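PDB 1H21: split-soret cytochrome C from Desulfovibrio desulfuricans, which carries two heme c groups and an iron-sulfur cluster, probably [2Fe-2S], per subunit and may take part in electron transfer during sulfate reduction. Local coordinates for residues Phe46-Ser51 with Cys86-Gly91. Residues are numbered along the deposited sequence; the frame is centred on the assembly and turned at random.
Sequences FGAFYS and CGALYG. Unlike the reference sequence in segment 86-91: C86 (reference Tyr).
F49 and G91 bring two helices, 44-60 and 87-99, together backbone to backbone, their CA atoms 4.4 Å apart. So close an approach suits glycine: with only hydrogens on its CA besides the main chain, G91 lets the backbones come this near. About one turn before G91, at A88, the spacer is a methyl group. The methyl of A48, next to F49, points toward helix 87-99 and packs against the carbonyl of A88, with CB of A48 3.6 Å from O of A88, while the two CB atoms stand 4.5 Å apart. A88 and G91, three residues apart, lie on the same side of their helix, a spacing consistent with the AxxG part of the family's C_GCAxxG_C_C signature. C86, a likely ligand of the probable [2Fe-2S] cluster, is the N-cap of helix 87-99, and A88 packs near C44, another inferred ligand. T175 of helix 165-192 touches both A48 and A88. With chi1 at -173°, CG of F49 lies opposite the backbone N, and the ring runs on alongside helix 87-99 to pack on T95 and L98. O of G91 sits at the ring edge, near the ring plane, 3.3 Å from CD1 of F49. The same ring meets that of F67, while M71 of the second subunit also packs on it.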
ATOM      1  N   PHE A  46       7.951   8.669  -1.659  1.00 30.06           N
ATOM      2  CA  PHE A  46       8.761   9.390  -2.630  1.00 29.78           C
ATOM      3  C   PHE A  46      10.248   9.309  -2.281  1.00 30.52           C
ATOM      4  O   PHE A  46      11.044   8.805  -3.070  1.00 31.87           O
ATOM      5  CB  PHE A  46       8.282  10.836  -2.737  1.00 27.91           C
ATOM      6  CG  PHE A  46       9.091  11.673  -3.670  1.00 29.98           C
ATOM      7  CD1 PHE A  46       8.774  11.731  -5.027  1.00 30.89           C
ATOM      8  CD2 PHE A  46      10.160  12.427  -3.189  1.00 32.15           C
ATOM      9  CE1 PHE A  46       9.510  12.538  -5.899  1.00 28.37           C
ATOM     10  CE2 PHE A  46      10.912  13.244  -4.049  1.00 31.08           C
ATOM     11  CZ  PHE A  46      10.585  13.298  -5.405  1.00 31.36           C
ATOM     12  N   GLY A  47      10.610   9.724  -1.074  1.00 31.73           N
ATOM     13  CA  GLY A  47      12.006   9.664  -0.673  1.00 31.16           C
ATOM     14  C   GLY A  47      12.661   8.301  -0.873  1.00 31.72           C
ATOM     15  O   GLY A  47      13.739   8.214  -1.454  1.00 34.17           O
ATOM     16  N   ALA A  48      12.015   7.238  -0.405  1.00 30.27           N
ATOM     17  CA  ALA A  48      12.565   5.903  -0.539  1.00 30.75           C
ATOM     18  C   ALA A  48      12.636   5.475  -1.996  1.00 33.46           C
ATOM     19  O   ALA A  48      13.673   5.001  -2.460  1.00 36.90           O
ATOM     20  CB  ALA A  48      11.745   4.909   0.254  1.00 30.01           C
ATOM     21  N   PHE A  49      11.542   5.638  -2.731  1.00 36.45           N
ATOM     22  CA  PHE A  49      11.539   5.229  -4.134  1.00 35.38           C
ATOM     23  C   PHE A  49      12.653   5.944  -4.883  1.00 35.52           C
ATOM     24  O   PHE A  49      13.500   5.328  -5.525  1.00 34.12           O
ATOM     25  CB  PHE A  49      10.204   5.535  -4.813  1.00 33.37           C
ATOM     26  CG  PHE A  49      10.113   4.969  -6.188  1.00 27.57           C
ATOM     27  CD1 PHE A  49       9.725   3.650  -6.381  1.00 23.00           C
ATOM     28  CD2 PHE A  49      10.487   5.735  -7.291  1.00 26.80           C
ATOM     29  CE1 PHE A  49       9.712   3.075  -7.666  1.00 21.02           C
ATOM     30  CE2 PHE A  49      10.480   5.186  -8.582  1.00 23.36           C
ATOM     31  CZ  PHE A  49      10.090   3.845  -8.769  1.00 22.00           C
ATOM     32  N   TYR A  50      12.664   7.259  -4.775  1.00 36.43           N
ATOM     33  CA  TYR A  50      13.692   8.022  -5.447  1.00 37.19           C
ATOM     34  C   TYR A  50      15.116   7.618  -5.055  1.00 36.69           C
ATOM     35  O   TYR A  50      15.964   7.453  -5.925  1.00 36.14           O
ATOM     36  CB  TYR A  50      13.503   9.513  -5.226  1.00 39.15           C
ATOM     37  CG  TYR A  50      14.411  10.335  -6.105  1.00 42.49           C
ATOM     38  CD1 TYR A  50      13.950  10.845  -7.314  1.00 42.74           C
ATOM     39  CD2 TYR A  50      15.732  10.608  -5.735  1.00 44.74           C
ATOM     40  CE1 TYR A  50      14.773  11.609  -8.134  1.00 43.38           C
ATOM     41  CE2 TYR A  50      16.568  11.372  -6.554  1.00 44.39           C
ATOM     42  CZ  TYR A  50      16.071  11.867  -7.751  1.00 44.49           C
ATOM     43  OH  TYR A  50      16.846  12.657  -8.561  1.00 48.53           O
ATOM     44  N   SER A  51      15.372   7.398  -3.770  1.00 35.34           N
ATOM     45  CA  SER A  51      16.721   7.036  -3.369  1.00 33.53           C
ATOM     46  C   SER A  51      17.225   5.784  -4.094  1.00 35.86           C
ATOM     47  O   SER A  51      18.423   5.520  -4.135  1.00 39.82           O
ATOM     48  CB  SER A  51      16.828   6.878  -1.846  1.00 30.45           C
ATOM     49  OG  SER A  51      16.244   5.684  -1.390  1.00 32.64           O
ATOM     50  N   CYS A  86       3.101   1.348   5.281  1.00 27.60           N
ATOM     51  CA  CYS A  86       4.017   2.469   5.457  1.00 31.07           C
ATOM     52  C   CYS A  86       4.655   2.825   4.116  1.00 27.73           C
ATOM     53  O   CYS A  86       5.228   1.972   3.441  1.00 29.00           O
ATOM     54  CB  CYS A  86       5.052   2.175   6.537  1.00 34.12           C
ATOM     55  SG  CYS A  86       4.699   3.183   8.026  1.00 49.80           S
ATOM     56  N   GLY A  87       4.444   4.064   3.690  1.00 28.07           N
ATOM     57  CA  GLY A  87       4.943   4.533   2.409  1.00 32.55           C
ATOM     58  C   GLY A  87       6.387   4.217   2.065  1.00 35.19           C
ATOM     59  O   GLY A  87       6.719   3.916   0.913  1.00 34.55           O
ATOM     60  N   ALA A  88       7.266   4.332   3.055  1.00 35.08           N
ATOM     61  CA  ALA A  88       8.671   4.048   2.826  1.00 30.54           C
ATOM     62  C   ALA A  88       8.825   2.607   2.388  1.00 29.03           C
ATOM     63  O   ALA A  88       9.590   2.307   1.470  1.00 32.42           O
ATOM     64  CB  ALA A  88       9.471   4.300   4.084  1.00 31.91           C
ATOM     65  N   LEU A  89       8.055   1.719   3.008  1.00 29.56           N
ATOM     66  CA  LEU A  89       8.109   0.298   2.693  1.00 25.24           C
ATOM     67  C   LEU A  89       7.630   0.014   1.275  1.00 27.82           C
ATOM     68  O   LEU A  89       8.254  -0.763   0.539  1.00 30.93           O
ATOM     69  CB  LEU A  89       7.312  -0.521   3.706  1.00 24.74           C
ATOM     70  CG  LEU A  89       7.819  -0.648   5.144  1.00 22.89           C
ATOM     71  CD1 LEU A  89       6.937  -1.663   5.828  1.00 26.14           C
ATOM     72  CD2 LEU A  89       9.230  -1.146   5.200  1.00 17.59           C
ATOM     73  N   TYR A  90       6.532   0.644   0.877  1.00 30.61           N
ATOM     74  CA  TYR A  90       6.038   0.423  -0.479  1.00 31.26           C
ATOM     75  C   TYR A  90       7.025   0.985  -1.507  1.00 31.27           C
ATOM     76  O   TYR A  90       7.397   0.308  -2.468  1.00 30.39           O
ATOM     77  CB  TYR A  90       4.665   1.051  -0.712  1.00 26.99           C
ATOM     78  CG  TYR A  90       4.240   0.771  -2.112  1.00 24.86           C
ATOM     79  CD1 TYR A  90       3.861  -0.519  -2.493  1.00 22.88           C
ATOM     80  CD2 TYR A  90       4.321   1.757  -3.095  1.00 29.50           C
ATOM     81  CE1 TYR A  90       3.581  -0.817  -3.810  1.00 19.80           C
ATOM     82  CE2 TYR A  90       4.036   1.458  -4.443  1.00 20.02           C
ATOM     83  CZ  TYR A  90       3.670   0.172  -4.779  1.00 20.09           C
ATOM     84  OH  TYR A  90       3.384  -0.125  -6.076  1.00 16.44           O
ATOM     85  N   GLY A  91       7.407   2.241  -1.315  1.00 33.10           N
ATOM     86  CA  GLY A  91       8.349   2.871  -2.216  1.00 34.74           C
ATOM     87  C   GLY A  91       9.575   2.005  -2.466  1.00 34.42           C
ATOM     88  O   GLY A  91      10.026   1.886  -3.602  1.00 36.04           O
TER